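Side-chain contacts in VP1 (Polyomavirus HPyV6, PDB 4PCG), which probably builds the viral capsid from jelly-roll pentamers and mediates attachment to host-cell receptors: residues K161-Q166 and E175-D180; Q41-P46 and T95-S100. All coordinates share one frame; numbering follows the deposited sequence. Where two conformers were deposited one is given.

Overall arrangement
This chain is the coat-protein core of a longer VP1, and its two contacts share no element of the fold: their centres are 28 Å apart and their nearest atoms about 9 Å. Contact 1 joins the outer strands of a small antiparallel sheet, across its middle strand 129-132, and is partly buried. Contact 2, 41-46 with 95-100, ties two loops together. It lies farther from the chain centre, about 18 Å against 13 Å, yet is buried, with a neighbouring subunit packed against it. Their chemistry differs too. Contact 1 combines a salt bridge with packing against a tryptophan, whereas contact 2 is almost wholly polar, an arginine donating to a backbone carbonyl.

Contact 1 (K161-Q166 and E175-D180); sequences KATRKQ and EIWSAD
Arg164 and Asp180 form a salt bridge, the charged part of this contact. The guanidinium donates through NE to Asp180 OD2 over 2.7 Å, with an N-H...O angle of 156°. OD2 lies close to the guanidinium plane, but the donor stands well above the carboxylate plane, and the two flat groups are turned 44° against each other. The second oxygen stays farther off, OD1 lying 3.5 Å from Arg164 NH2. Asp180 sends its carboxylate across with CG anti to the backbone N (chi1 -175°); Arg164 starts out pointing away, turns at chi1, and then runs extended to NE. Thr182 holds OD1 and the carbonyl of Gly159 takes NH1, so both ends of the bridge have a second support.

The nonpolar part is built on the benzo ring of Trp177. Its CZ3 meets Lys165 CG at 3.7 Å, its CH2 lies 3.9 Å from Lys165 CD, and the same CH2 is 3.9 Å from Thr163 CG2. Lys165 and Thr163 both approach the indole obliquely, while Ile176 CG2 sits over one ring face near the rim. The polar ends turn elsewhere: Lys165 NZ to Glu147, Thr163 OG1 to Ser150 N, and Trp177 NE1 to the carbonyl of Glu147.

In this three-stranded antiparallel sheet, separate from the larger sheet of the jelly-roll, strand 129-132 runs between the two, its Val130 touched by Trp177 and its Ile131 by Asp180. The ionic pair and the tryptophan cluster lie on opposite sides of strand 163-166. The salt bridge at OD2 and Thr182 at OD1 together limit the aspartate's rotation, while a lysine's aliphatic stem packs obliquely against the indole with its ammonium paired outside.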
ATOM      1  N   LYS B 161      11.603   9.737 -33.031  1.00 27.93           N
ATOM      2  CA  LYS B 161      12.334  11.022 -33.094  1.00 32.99           C
ATOM      3  C   LYS B 161      12.828  11.540 -31.747  1.00 31.23           C
ATOM      4  O   LYS B 161      13.439  12.615 -31.679  1.00 27.14           O
ATOM      5  CB  LYS B 161      11.465  12.115 -33.721  1.00 37.41           C
ATOM      6  CG  LYS B 161      10.791  11.765 -35.047  1.00 50.71           C
ATOM      7  CD  LYS B 161       9.800  12.866 -35.420  1.00 60.61           C
ATOM      8  CE  LYS B 161       8.731  12.402 -36.397  1.00 71.38           C
ATOM      9  NZ  LYS B 161       7.580  13.344 -36.392  1.00 69.31           N
ATOM     10  N   ALA B 162      12.571  10.809 -30.662  1.00 21.93           N
ATOM     11  CA  ALA B 162      12.990  11.258 -29.360  1.00 21.95           C
ATOM     12  C   ALA B 162      14.497  11.114 -29.257  1.00 23.33           C
ATOM     13  O   ALA B 162      15.092  10.198 -29.823  1.00 23.56           O
ATOM     14  CB  ALA B 162      12.307  10.460 -28.262  1.00 22.09           C
ATOM     15  N   THR B 163      15.120  12.025 -28.542  1.00 20.26           N
ATOM     16  CA  THR B 163      16.572  12.033 -28.400  1.00 20.26           C
ATOM     17  C   THR B 163      17.035  10.847 -27.578  1.00 20.20           C
ATOM     18  O   THR B 163      16.595  10.632 -26.449  1.00 18.37           O
ATOM     19  CB  THR B 163      17.071  13.325 -27.731  1.00 21.41           C
ATOM     20  OG1 THR B 163      16.515  14.448 -28.421  1.00 23.17           O
ATOM     21  CG2 THR B 163      18.594  13.387 -27.742  1.00 22.07           C
ATOM     22  N   ARG B 164      17.931  10.061 -28.158  1.00 19.98           N
ATOM     23  CA  ARG B 164      18.469   8.906 -27.449  1.00 18.63           C
ATOM     24  C   ARG B 164      19.971   9.038 -27.272  1.00 21.17           C
ATOM     25  O   ARG B 164      20.700   9.365 -28.224  1.00 19.69           O
ATOM     26  CB  ARG B 164      18.131   7.618 -28.208  1.00 21.35           C
ATOM     27  CG  ARG B 164      16.705   7.142 -27.986  1.00 21.02           C
ATOM     28  CD  ARG B 164      16.426   5.876 -28.773  1.00 24.59           C
ATOM     29  NE  ARG B 164      15.299   5.168 -28.170  1.00 21.60           N
ATOM     30  CZ  ARG B 164      14.029   5.329 -28.521  1.00 23.90           C
ATOM     31  NH1 ARG B 164      13.677   6.164 -29.497  1.00 21.79           N
ATOM     32  NH2 ARG B 164      13.100   4.618 -27.909  1.00 28.57           N
ATOM     33  N   LYS B 165      20.436   8.798 -26.058  1.00 18.75           N
ATOM     34  CA  LYS B 165      21.869   8.626 -25.834  1.00 21.53           C
ATOM     35  C   LYS B 165      22.131   7.832 -24.572  1.00 17.25           C
ATOM     36  O   LYS B 165      21.209   7.291 -24.022  1.00 19.15           O
ATOM     37  CB  LYS B 165      22.615   9.941 -25.874  1.00 31.99           C
ATOM     38  CG  LYS B 165      22.070  11.003 -24.996  1.00 25.30           C
ATOM     39  CD  LYS B 165      22.804  12.351 -25.196  1.00 28.82           C
ATOM     40  CE  LYS B 165      22.959  12.859 -26.607  1.00 42.39           C
ATOM     41  NZ  LYS B 165      23.594  14.222 -26.625  1.00 31.16           N
ATOM     42  N   GLN B 166      23.391   7.758 -24.152  1.00 16.69           N
ATOM     43  CA  GLN B 166      23.785   7.063 -22.943  1.00 18.55           C
ATOM     44  C   GLN B 166      24.263   8.029 -21.857  1.00 18.27           C
ATOM     45  O   GLN B 166      24.828   9.118 -22.146  1.00 17.40           O
ATOM     46  CB  GLN B 166      24.909   6.082 -23.298  1.00 21.59           C
ATOM     47  CG  GLN B 166      24.441   4.955 -24.211  1.00 26.19           C
ATOM     48  CD  GLN B 166      25.564   4.071 -24.722  1.00 24.88           C
ATOM     49  OE1 GLN B 166      26.407   4.525 -25.475  1.00 33.29           O
ATOM     50  NE2 GLN B 166      25.603   2.815 -24.260  1.00 26.09           N
ATOM     51  N   GLU B 175      14.784  15.024 -14.618  1.00 14.02           N
ATOM     52  CA  GLU B 175      13.541  15.593 -15.058  1.00 15.07           C
ATOM     53  C   GLU B 175      13.393  15.573 -16.584  1.00 17.45           C
ATOM     54  O   GLU B 175      12.385  16.037 -17.098  1.00 18.25           O
ATOM     55  CB  GLU B 175      13.395  17.016 -14.506  1.00 16.09           C
ATOM     56  CG  GLU B 175      13.065  17.030 -13.028  1.00 17.60           C
ATOM     57  CD  GLU B 175      13.349  18.389 -12.398  1.00 20.21           C
ATOM     58  OE1 GLU B 175      12.504  19.305 -12.553  1.00 19.17           O
ATOM     59  OE2 GLU B 175      14.422  18.546 -11.761  1.00 20.66           O
ATOM     60  N   ILE B 176      14.397  15.027 -17.287  1.00 16.36           N
ATOM     61  CA  ILE B 176      14.438  14.952 -18.745  1.00 16.67           C
ATOM     62  C   ILE B 176      14.659  13.521 -19.263  1.00 15.66           C
ATOM     63  O   ILE B 176      14.018  13.129 -20.247  1.00 16.18           O
ATOM     64  CB  ILE B 176      15.562  15.875 -19.289  1.00 16.84           C
ATOM     65  CG1 ILE B 176      15.230  17.367 -19.009  1.00 16.44           C
ATOM     66  CG2 ILE B 176      15.794  15.665 -20.768  1.00 19.40           C
ATOM     67  CD1 ILE B 176      14.033  17.885 -19.791  1.00 17.86           C
ATOM     68  N   TRP B 177      15.564  12.777 -18.619  1.00 13.57           N
ATOM     69  CA  TRP B 177      16.093  11.525 -19.164  1.00 13.28           C
ATOM     70  C   TRP B 177      15.558  10.290 -18.460  1.00 14.15           C
ATOM     71  O   TRP B 177      15.812  10.089 -17.267  1.00 16.24           O
ATOM     72  CB  TRP B 177      17.632  11.516 -19.116  1.00 13.91           C
ATOM     73  CG  TRP B 177      18.254  12.638 -19.933  1.00 16.25           C
ATOM     74  CD1 TRP B 177      18.624  13.871 -19.472  1.00 16.66           C
ATOM     75  CD2 TRP B 177      18.515  12.650 -21.354  1.00 18.23           C
ATOM     76  NE1 TRP B 177      19.119  14.636 -20.507  1.00 16.58           N
ATOM     77  CE2 TRP B 177      19.057  13.908 -21.668  1.00 16.36           C
ATOM     78  CE3 TRP B 177      18.373  11.707 -22.383  1.00 14.97           C
ATOM     79  CZ2 TRP B 177      19.428  14.265 -22.970  1.00 16.39           C
ATOM     80  CZ3 TRP B 177      18.744  12.068 -23.667  1.00 17.16           C
ATOM     81  CH2 TRP B 177      19.261  13.324 -23.949  1.00 17.92           C
ATOM     82  N   SER B 178      14.875   9.442 -19.225  1.00 15.64           N
ATOM     83  CA  SER B 178      14.282   8.180 -18.750  0.50 14.68           C
ATOM     84  C   SER B 178      15.053   6.984 -19.339  1.00 17.37           C
ATOM     85  O   SER B 178      15.468   7.038 -20.498  1.00 14.35           O
ATOM     86  CB  SER B 178      12.818   8.109 -19.197  0.50 15.33           C
ATOM     87  OG  SER B 178      12.111   6.991 -18.657  0.50 15.47           O
ATOM     88  N   ALA B 179      15.196   5.909 -18.558  1.00 14.44           N
ATOM     89  CA  ALA B 179      15.767   4.640 -19.074  1.00 15.63           C
ATOM     90  C   ALA B 179      15.021   4.192 -20.321  1.00 14.87           C
ATOM     91  O   ALA B 179      13.818   4.313 -20.416  1.00 16.77           O
ATOM     92  CB  ALA B 179      15.708   3.556 -18.011  1.00 16.64           C
ATOM     93  N   ASP B 180      15.762   3.661 -21.302  1.00 13.78           N
ATOM     94  CA  ASP B 180      15.217   3.307 -22.583  1.00 16.18           C
ATOM     95  C   ASP B 180      14.955   1.793 -22.628  1.00 17.65           C
ATOM     96  O   ASP B 180      15.912   1.026 -22.720  1.00 16.99           O
ATOM     97  CB  ASP B 180      16.233   3.662 -23.674  1.00 17.07           C
ATOM     98  CG  ASP B 180      15.686   3.437 -25.085  1.00 16.47           C
ATOM     99  OD1 ASP B 180      14.588   2.861 -25.253  1.00 16.31           O
ATOM    100  OD2 ASP B 180      16.382   3.839 -26.055  1.00 17.37           O
TER

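Contact 2 (Q41-P46 and T95-S100); sequences QSRGAP and TPQLGS
The guanidinium of Arg43 is used at its edge: the carbonyl oxygen of Ser100 lies almost in its plane, while the amide of Gln97 is turned 82° to it. NH1 makes the main bond, to Ser100 O at 2.8 Å with an N-H...O angle of 164°, and NH2 adds a weak one to the same oxygen at 3.3 Å. Gln97 OE1 approaches obliquely, 3.0 Å from Arg43 NH2. The arginine reaches across with its chain extended from CG to NE, and NE is taken by Gln258 on strand 256-274.

In this jelly-roll coat protein the two segments are loops, one following strand 9-27 and the other strand 79-93, and they meet at a subunit boundary. Another subunit of the pentamer covers them: its Pro135 packs on Gln97 and its Met140 on Ser100, and its Tyr47 bonds to Gly99 N.

Gln97 is folded back by a bend at chi2 (-63°), which brings NE2 to Thr95 O at 2.9 Å. Its OE1 also lies near Ser100 OG at 2.5 Å, too short to be taken at face value. On the arginine's own loop, Gln41 NE2 donates to Arg43 O at 2.8 Å.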
ATOM      1  N   GLN B  41      26.263  16.666  -3.333  1.00 18.81           N
ATOM      2  CA  GLN B  41      25.542  17.298  -2.245  1.00 20.33           C
ATOM      3  C   GLN B  41      24.158  16.690  -2.209  1.00 16.86           C
ATOM      4  O   GLN B  41      23.610  16.307  -3.237  1.00 18.94           O
ATOM      5  CB  GLN B  41      25.488  18.811  -2.420  1.00 27.40           C
ATOM      6  CG  GLN B  41      24.816  19.329  -3.683  1.00 28.34           C
ATOM      7  CD  GLN B  41      25.075  20.836  -3.808  1.00 42.44           C
ATOM      8  OE1 GLN B  41      26.237  21.268  -3.818  1.00 50.08           O
ATOM      9  NE2 GLN B  41      24.008  21.646  -3.822  1.00 32.66           N
ATOM     10  N   SER B  42      23.603  16.566  -1.013  1.00 18.91           N
ATOM     11  CA  SER B  42      22.305  15.890  -0.884  1.00 18.82           C
ATOM     12  C   SER B  42      21.102  16.821  -1.002  1.00 18.63           C
ATOM     13  O   SER B  42      19.985  16.333  -1.143  1.00 17.96           O
ATOM     14  CB  SER B  42      22.243  15.090   0.423  1.00 18.77           C
ATOM     15  OG  SER B  42      22.564  15.878   1.545  1.00 19.02           O
ATOM     16  N   ARG B  43      21.328  18.140  -0.950  1.00 18.54           N
ATOM     17  CA  ARG B  43      20.272  19.129  -1.258  1.00 18.04           C
ATOM     18  C   ARG B  43      20.755  20.018  -2.371  1.00 19.37           C
ATOM     19  O   ARG B  43      21.898  20.461  -2.354  1.00 19.53           O
ATOM     20  CB  ARG B  43      19.935  19.970  -0.027  1.00 21.70           C
ATOM     21  CG  ARG B  43      19.208  19.146   1.019  1.00 21.10           C
ATOM     22  CD  ARG B  43      18.915  19.956   2.262  1.00 22.27           C
ATOM     23  NE  ARG B  43      18.194  19.151   3.245  1.00 19.42           N
ATOM     24  CZ  ARG B  43      17.650  19.629   4.343  1.00 20.79           C
ATOM     25  NH1 ARG B  43      17.751  20.910   4.650  1.00 22.84           N
ATOM     26  NH2 ARG B  43      17.000  18.819   5.144  1.00 20.89           N
ATOM     27  N   GLY B  44      19.892  20.263  -3.347  1.00 17.07           N
ATOM     28  CA  GLY B  44      20.240  21.142  -4.435  1.00 17.03           C
ATOM     29  C   GLY B  44      20.236  22.588  -3.991  1.00 17.62           C
ATOM     30  O   GLY B  44      19.808  22.924  -2.879  1.00 18.46           O
ATOM     31  N   ALA B  45      20.703  23.456  -4.888  1.00 19.14           N
ATOM     32  CA  ALA B  45      20.457  24.877  -4.768  1.00 19.15           C
ATOM     33  C   ALA B  45      18.936  25.089  -4.826  1.00 17.78           C
ATOM     34  O   ALA B  45      18.201  24.238  -5.350  1.00 18.42           O
ATOM     35  CB  ALA B  45      21.146  25.642  -5.911  1.00 21.60           C
ATOM     36  N   PRO B  46      18.450  26.215  -4.292  1.00 19.52           N
ATOM     37  CA  PRO B  46      17.015  26.474  -4.356  1.00 20.25           C
ATOM     38  C   PRO B  46      16.413  26.315  -5.746  1.00 18.81           C
ATOM     39  O   PRO B  46      16.995  26.762  -6.757  1.00 19.38           O
ATOM     40  CB  PRO B  46      16.903  27.915  -3.900  1.00 22.37           C
ATOM     41  CG  PRO B  46      18.061  28.087  -2.989  1.00 23.54           C
ATOM     42  CD  PRO B  46      19.169  27.310  -3.625  1.00 21.88           C
ATOM     43  N   THR B  95      18.416   9.594   6.650  1.00 16.52           N
ATOM     44  CA  THR B  95      17.947   9.776   8.013  1.00 18.62           C
ATOM     45  C   THR B  95      16.637  10.594   7.968  1.00 17.38           C
ATOM     46  O   THR B  95      16.416  11.343   7.018  1.00 16.67           O
ATOM     47  CB  THR B  95      18.957  10.606   8.827  1.00 20.97           C
ATOM     48  OG1 THR B  95      19.186  11.835   8.132  1.00 20.62           O
ATOM     49  CG2 THR B  95      20.273   9.843   8.991  1.00 21.23           C
ATOM     50  N   PRO B  96      15.770  10.454   8.975  1.00 17.73           N
ATOM     51  CA  PRO B  96      14.558  11.268   8.998  1.00 18.04           C
ATOM     52  C   PRO B  96      14.880  12.748   9.116  1.00 19.84           C
ATOM     53  O   PRO B  96      15.770  13.122   9.870  1.00 20.42           O
ATOM     54  CB  PRO B  96      13.810  10.766  10.234  1.00 20.06           C
ATOM     55  CG  PRO B  96      14.869  10.128  11.071  1.00 22.03           C
ATOM     56  CD  PRO B  96      15.852   9.559  10.139  1.00 17.58           C
ATOM     57  N   GLN B  97      14.163  13.564   8.337  1.00 21.71           N
ATOM     58  CA  GLN B  97      14.314  14.995   8.347  1.00 21.20           C
ATOM     59  C   GLN B  97      13.112  15.612   9.066  1.00 21.94           C
ATOM     60  O   GLN B  97      11.966  15.390   8.681  1.00 23.60           O
ATOM     61  CB  GLN B  97      14.406  15.525   6.908  1.00 19.88           C
ATOM     62  CG  GLN B  97      15.482  14.870   6.070  1.00 21.61           C
ATOM     63  CD  GLN B  97      16.872  15.112   6.610  1.00 26.63           C
ATOM     64  OE1 GLN B  97      17.321  16.260   6.705  1.00 26.88           O
ATOM     65  NE2 GLN B  97      17.577  14.035   6.957  1.00 24.41           N
ATOM     66  N   LEU B  98      13.377  16.338  10.142  1.00 19.26           N
ATOM     67  CA  LEU B  98      12.328  17.076  10.846  0.50 20.06           C
ATOM     68  C   LEU B  98      12.647  18.563  10.671  1.00 20.73           C
ATOM     69  O   LEU B  98      12.431  19.104   9.580  1.00 20.67           O
ATOM     70  CB  LEU B  98      12.216  16.660  12.313  0.50 20.63           C
ATOM     71  CG  LEU B  98      11.328  15.445  12.587  0.50 20.67           C
ATOM     72  CD1 LEU B  98      11.855  14.213  11.854  0.50 20.27           C
ATOM     73  CD2 LEU B  98      11.232  15.206  14.086  0.50 22.62           C
ATOM     74  N   GLY B  99      13.207  19.196  11.688  1.00 19.49           N
ATOM     75  CA  GLY B  99      13.500  20.651  11.683  1.00 21.66           C
ATOM     76  C   GLY B  99      14.632  21.027  10.736  1.00 23.29           C
ATOM     77  O   GLY B  99      14.785  22.198  10.383  1.00 22.81           O
ATOM     78  N   SER B 100      15.426  20.050  10.312  1.00 19.18           N
ATOM     79  CA  SER B 100      16.475  20.287   9.308  1.00 20.27           C
ATOM     80  C   SER B 100      15.908  20.831   7.997  1.00 19.94           C
ATOM     81  O   SER B 100      16.652  21.432   7.203  1.00 20.90           O
ATOM     82  CB  SER B 100      17.252  19.002   8.983  1.00 20.45           C
ATOM     83  OG  SER B 100      16.459  18.103   8.215  1.00 19.01           O
TER